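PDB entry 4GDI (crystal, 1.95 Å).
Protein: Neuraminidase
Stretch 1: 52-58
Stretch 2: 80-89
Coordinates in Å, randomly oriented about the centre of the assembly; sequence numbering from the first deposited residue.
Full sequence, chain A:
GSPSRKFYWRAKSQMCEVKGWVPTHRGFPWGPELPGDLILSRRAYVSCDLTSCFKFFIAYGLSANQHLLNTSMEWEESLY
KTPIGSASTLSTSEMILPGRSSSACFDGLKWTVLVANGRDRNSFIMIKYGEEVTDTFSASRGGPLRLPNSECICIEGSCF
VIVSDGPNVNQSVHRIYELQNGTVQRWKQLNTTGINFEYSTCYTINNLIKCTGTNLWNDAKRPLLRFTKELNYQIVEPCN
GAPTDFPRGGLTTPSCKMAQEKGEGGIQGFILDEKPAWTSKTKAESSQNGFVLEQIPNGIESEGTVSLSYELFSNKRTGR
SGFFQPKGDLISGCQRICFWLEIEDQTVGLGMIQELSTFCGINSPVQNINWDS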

ATOM      1  N   SER A  52       9.989 -10.659   6.808  1.00 28.88           N
ATOM      2  CA  SER A  52       9.034 -11.430   6.019  1.00 30.86           C
ATOM      3  C   SER A  52       9.656 -12.002   4.744  1.00 23.42           C
ATOM      4  O   SER A  52      10.826 -11.756   4.435  1.00 25.64           O
ATOM      5  N   CYS A  53       8.855 -12.756   3.999  1.00 24.93           N
ATOM      6  CA  CYS A  53       9.353 -13.469   2.833  1.00 27.95           C
ATOM      7  C   CYS A  53       8.654 -13.001   1.568  1.00 26.82           C
ATOM      8  O   CYS A  53       7.546 -12.458   1.612  1.00 26.61           O
ATOM      9  N   PHE A  54       9.334 -13.185   0.445  1.00 22.94           N
ATOM     10  CA  PHE A  54       8.862 -12.691  -0.835  1.00 19.81           C
ATOM     11  C   PHE A  54       8.956 -13.788  -1.889  1.00 21.24           C
ATOM     12  O   PHE A  54       9.776 -14.702  -1.791  1.00 21.28           O
ATOM     13  N   LYS A  55       8.095 -13.669  -2.888  1.00 21.64           N
ATOM     14  CA  LYS A  55       8.173 -14.451  -4.108  1.00 22.60           C
ATOM     15  C   LYS A  55       8.918 -13.635  -5.156  1.00 20.65           C
ATOM     16  O   LYS A  55       8.479 -12.551  -5.539  1.00 25.98           O
ATOM     17  N   PHE A  56      10.057 -14.156  -5.601  1.00 19.49           N
ATOM     18  CA  PHE A  56      10.796 -13.596  -6.717  1.00 20.76           C
ATOM     19  C   PHE A  56      10.451 -14.426  -7.954  1.00 23.68           C
ATOM     20  O   PHE A  56      10.360 -15.647  -7.868  1.00 24.14           O
ATOM     21  N   PHE A  57      10.287 -13.773  -9.097  1.00 20.25           N
ATOM     22  CA  PHE A  57       9.851 -14.471 -10.298  1.00 21.06           C
ATOM     23  C   PHE A  57      10.074 -13.680 -11.581  1.00 26.16           C
ATOM     24  O   PHE A  57      10.198 -12.454 -11.557  1.00 21.04           O
ATOM     25  N   ILE A  58      10.132 -14.394 -12.705  1.00 21.37           N
ATOM     26  CA  ILE A  58      10.194 -13.744 -14.001  1.00 20.70           C
ATOM     27  C   ILE A  58       8.755 -13.607 -14.486  1.00 25.60           C
ATOM     28  O   ILE A  58       8.011 -14.594 -14.515  1.00 24.92           O
ATOM     29  N   TYR A  80      10.602  -9.759 -10.889  1.00 21.69           N
ATOM     30  CA  TYR A  80       9.702  -9.032  -9.997  1.00 27.57           C
ATOM     31  C   TYR A  80       9.747  -9.694  -8.634  1.00 28.53           C
ATOM     32  O   TYR A  80      10.184 -10.837  -8.509  1.00 26.97           O
ATOM     33  N   LYS A  81       9.268  -8.991  -7.616  1.00 22.99           N
ATOM     34  CA  LYS A  81       9.015  -9.626  -6.339  1.00 24.24           C
ATOM     35  C   LYS A  81       7.720  -9.131  -5.721  1.00 27.80           C
ATOM     36  O   LYS A  81       7.305  -7.978  -5.904  1.00 24.30           O
ATOM     37  N   THR A  82       7.091 -10.041  -4.994  1.00 19.07           N
ATOM     38  CA  THR A  82       5.796  -9.822  -4.365  1.00 22.66           C
ATOM     39  C   THR A  82       5.837 -10.392  -2.946  1.00 16.98           C
ATOM     40  O   THR A  82       6.369 -11.486  -2.741  1.00 21.97           O
ATOM     41  N   PRO A  83       5.268  -9.673  -1.965  1.00 19.32           N
ATOM     42  CA  PRO A  83       5.149 -10.255  -0.618  1.00 25.52           C
ATOM     43  C   PRO A  83       4.396 -11.575  -0.657  1.00 23.18           C
ATOM     44  O   PRO A  83       3.384 -11.696  -1.343  1.00 24.92           O
ATOM     45  N   ILE A  84       4.890 -12.563   0.074  1.00 24.42           N
ATOM     46  CA  ILE A  84       4.362 -13.917  -0.055  1.00 33.95           C
ATOM     47  C   ILE A  84       2.835 -13.998   0.167  1.00 39.38           C
ATOM     48  O   ILE A  84       2.127 -14.736  -0.535  1.00 28.20           O
ATOM     49  N   GLY A  85       2.318 -13.215   1.104  1.00 30.53           N
ATOM     50  CA  GLY A  85       0.892 -13.257   1.402  1.00 32.29           C
ATOM     51  C   GLY A  85      -0.042 -12.570   0.413  1.00 33.46           C
ATOM     52  O   GLY A  85      -1.272 -12.629   0.573  1.00 27.33           O
ATOM     53  N   SER A  86       0.522 -11.926  -0.608  1.00 26.75           N
ATOM     54  CA  SER A  86      -0.280 -11.249  -1.625  1.00 22.71           C
ATOM     55  C   SER A  86      -0.192 -11.943  -2.978  1.00 24.02           C
ATOM     56  O   SER A  86       0.839 -12.518  -3.337  1.00 24.75           O
ATOM     57  N   ALA A  87      -1.282 -11.889  -3.720  1.00 28.38           N
ATOM     58  CA  ALA A  87      -1.260 -12.220  -5.137  1.00 30.60           C
ATOM     59  C   ALA A  87      -0.414 -11.195  -5.892  1.00 24.62           C
ATOM     60  O   ALA A  87      -0.335 -10.023  -5.512  1.00 24.59           O
ATOM     61  N   SER A  88       0.217 -11.650  -6.967  1.00 22.03           N
ATOM     62  CA  SER A  88       1.052 -10.796  -7.799  1.00 24.74           C
ATOM     63  C   SER A  88       0.205  -9.979  -8.790  1.00 29.33           C
ATOM     64  O   SER A  88      -0.297 -10.489  -9.792  1.00 33.14           O
ATOM     65  N   THR A  89       0.034  -8.707  -8.472  1.00 26.94           N
ATOM     66  CA  THR A  89      -0.701  -7.786  -9.320  1.00 32.04           C
ATOM     67  C   THR A  89       0.124  -6.525  -9.503  1.00 35.37           C
ATOM     68  O   THR A  89       1.149  -6.350  -8.855  1.00 30.17           O
TER

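A single lysine that serves two aromatic rings at once is the most distinctive element of this neuraminidase contact. Lys81 leaves the backbone with chi1 near p (80°) and is extended thereafter, its remaining three torsions all t. Its CB lies over the face of the Phe56 ring, 4.0 Å from the centroid of that ring, in a CH-pi contact; its NZ then reaches the face of the Phe54 ring, 3.9 Å from that centroid and only 6° off the ring normal, a nearly ideal cation-pi geometry. In between, Lys81 CD is 3.7 Å from Phe56 CZ and 4.0 Å from Phe54 CD2. Both phenylalanines adopt m rotamers. The example illustrates a general principle: a long side chain on a strand can offer its aliphatic part and its charge to different partners.

The frame for this packing is an antiparallel pairing of strands 53-58 and 80-83. Backbone hydrogen bonds join Lys55 to Thr82 (Lys55 N to Thr82 O, 2.8 Å; Thr82 N to Lys55 O, 2.9 Å) and Phe57 to Tyr80 (Phe57 N to Tyr80 O, 3.0 Å; Tyr80 N to Phe57 O, 2.8 Å). Alternation along the strands places Phe56 and Lys81 on one face of the sheet, and Lys55, Phe57, Tyr80 and Thr82 on the other.

On that second face, Phe57 takes the p rotamer, and the end of its side chain comes nearer to the partner strand. Tyr80 CB sits over the Phe57 ring, 3.8 Å from its centroid, whereas the Tyr80 ring, in an m rotamer, leads away. The two ring planes are near parallel, at 17°, but slid apart so that they barely overlap. Thr82 (m) meets the edge of the Phe57 ring, with Thr82 OG1 3.4 Å from Phe57 CE1.

The same hydroxyl belongs to a small polar cluster centred on Ser88 OG. Thr82 OG1 and Ser88 OG are hydrogen-bonded at 2.8 Å, and Lys55 NZ makes a weak hydrogen bond to Ser88 OG at 3.4 Å. Lys55 gets there through a largely extended chain, broken by a chi3 of 121°; its NZ also has a partner elsewhere in the structure.

Beyond Thr82, Pro83 points away, yet its CG still lies 4.2 Å from Phe54 CE2. The type I turn from Pro83 to Ser86 follows, and Ile84 N donates to Cys53 O at 3.1 Å. Ile84 (chi1 t) brings its CG2 within 4.5 Å of Cys53 CB, a loose apolar contact at this end.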

ATOM      1  CB  SER A  52       7.819 -10.567   5.677  1.00 38.84           C
ATOM      2  OG  SER A  52       8.209  -9.410   4.966  1.00 42.87           O
ATOM      3  CB  CYS A  53       9.182 -14.972   3.032  1.00 24.33           C
ATOM      4  SG  CYS A  53      10.037 -15.561   4.490  1.00 26.98           S
ATOM      5  CB  PHE A  54       9.690 -11.476  -1.291  1.00 21.74           C
ATOM      6  CG  PHE A  54       9.651 -10.321  -0.327  1.00 24.03           C
ATOM      7  CD1 PHE A  54      10.523 -10.276   0.756  1.00 30.03           C
ATOM      8  CD2 PHE A  54       8.734  -9.291  -0.493  1.00 22.29           C
ATOM      9  CE1 PHE A  54      10.485  -9.219   1.670  1.00 34.74           C
ATOM     10  CE2 PHE A  54       8.678  -8.229   0.422  1.00 29.12           C
ATOM     11  CZ  PHE A  54       9.565  -8.194   1.503  1.00 36.43           C
ATOM     12  CB  LYS A  55       6.765 -14.790  -4.607  1.00 21.86           C
ATOM     13  CG  LYS A  55       6.745 -15.508  -5.950  1.00 34.41           C
ATOM     14  CD  LYS A  55       5.345 -15.996  -6.312  1.00 40.58           C
ATOM     15  CE  LYS A  55       4.876 -15.399  -7.632  1.00 42.37           C
ATOM     16  NZ  LYS A  55       3.403 -15.495  -7.817  1.00 47.91           N
ATOM     17  CB  PHE A  56      12.302 -13.662  -6.454  1.00 16.52           C
ATOM     18  CG  PHE A  56      12.773 -12.723  -5.382  1.00 16.94           C
ATOM     19  CD1 PHE A  56      12.616 -13.047  -4.055  1.00 20.39           C
ATOM     20  CD2 PHE A  56      13.389 -11.529  -5.709  1.00 22.27           C
ATOM     21  CE1 PHE A  56      13.046 -12.194  -3.076  1.00 20.41           C
ATOM     22  CE2 PHE A  56      13.825 -10.675  -4.726  1.00 22.97           C
ATOM     23  CZ  PHE A  56      13.649 -11.001  -3.421  1.00 19.66           C
ATOM     24  CB  PHE A  57       8.367 -14.835 -10.185  1.00 22.18           C
ATOM     25  CG  PHE A  57       7.445 -13.647 -10.120  1.00 28.13           C
ATOM     26  CD1 PHE A  57       7.150 -13.046  -8.914  1.00 22.92           C
ATOM     27  CD2 PHE A  57       6.849 -13.153 -11.269  1.00 26.13           C
ATOM     28  CE1 PHE A  57       6.295 -11.952  -8.855  1.00 25.62           C
ATOM     29  CE2 PHE A  57       5.988 -12.064 -11.216  1.00 29.71           C
ATOM     30  CZ  PHE A  57       5.712 -11.465 -10.011  1.00 24.49           C
ATOM     31  CB  ILE A  58      11.015 -14.560 -15.020  1.00 25.28           C
ATOM     32  CG1 ILE A  58      12.381 -14.953 -14.444  1.00 27.67           C
ATOM     33  CG2 ILE A  58      11.197 -13.774 -16.308  1.00 28.58           C
ATOM     34  CD1 ILE A  58      13.233 -13.770 -13.996  1.00 31.36           C
ATOM     35  CB  TYR A  80       8.236  -9.122 -10.469  1.00 22.49           C
ATOM     36  CG  TYR A  80       7.869  -8.318 -11.690  1.00 19.98           C
ATOM     37  CD1 TYR A  80       8.392  -8.631 -12.938  1.00 26.64           C
ATOM     38  CD2 TYR A  80       6.960  -7.264 -11.601  1.00 30.45           C
ATOM     39  CE1 TYR A  80       8.037  -7.897 -14.062  1.00 31.57           C
ATOM     40  CE2 TYR A  80       6.598  -6.526 -12.718  1.00 26.91           C
ATOM     41  CZ  TYR A  80       7.144  -6.843 -13.944  1.00 30.92           C
ATOM     42  OH  TYR A  80       6.778  -6.120 -15.056  1.00 33.87           O
ATOM     43  CB  LYS A  81      10.181  -9.446  -5.371  1.00 31.00           C
ATOM     44  CG  LYS A  81      10.251  -8.108  -4.672  1.00 35.43           C
ATOM     45  CD  LYS A  81      11.168  -8.210  -3.456  1.00 27.90           C
ATOM     46  CE  LYS A  81      11.488  -6.844  -2.858  1.00 37.82           C
ATOM     47  NZ  LYS A  81      11.996  -6.965  -1.454  1.00 52.21           N
ATOM     48  CB  THR A  82       4.694 -10.588  -5.149  1.00 22.92           C
ATOM     49  OG1 THR A  82       4.651 -10.104  -6.494  1.00 22.65           O
ATOM     50  CG2 THR A  82       3.334 -10.404  -4.506  1.00 29.20           C
ATOM     51  CB  PRO A  83       4.353  -9.197   0.165  1.00 32.27           C
ATOM     52  CG  PRO A  83       4.590  -7.927  -0.557  1.00 36.94           C
ATOM     53  CD  PRO A  83       4.745  -8.297  -2.018  1.00 33.10           C
ATOM     54  CB  ILE A  84       5.110 -14.882   0.893  1.00 35.03           C
ATOM     55  CG1 ILE A  84       4.806 -16.328   0.518  1.00 49.60           C
ATOM     56  CG2 ILE A  84       4.777 -14.584   2.347  1.00 34.43           C
ATOM     57  CD1 ILE A  84       5.309 -16.695  -0.859  1.00 41.88           C
ATOM     58  CB  SER A  86       0.175  -9.794  -1.790  1.00 29.04           C
ATOM     59  OG  SER A  86       0.200  -9.120  -0.544  1.00 30.96           O
ATOM     60  CB  ALA A  87      -2.675 -12.236  -5.693  1.00 30.76           C
ATOM     61  CB  SER A  88       2.103 -11.639  -8.522  1.00 28.72           C
ATOM     62  OG  SER A  88       3.073 -12.166  -7.610  1.00 28.32           O
ATOM     63  CB  THR A  89      -2.007  -7.349  -8.659  1.00 33.48           C
ATOM     64  OG1 THR A  89      -1.694  -6.443  -7.589  1.00 29.16           O
ATOM     65  CG2 THR A  89      -2.775  -8.552  -8.125  1.00 31.16           C
TER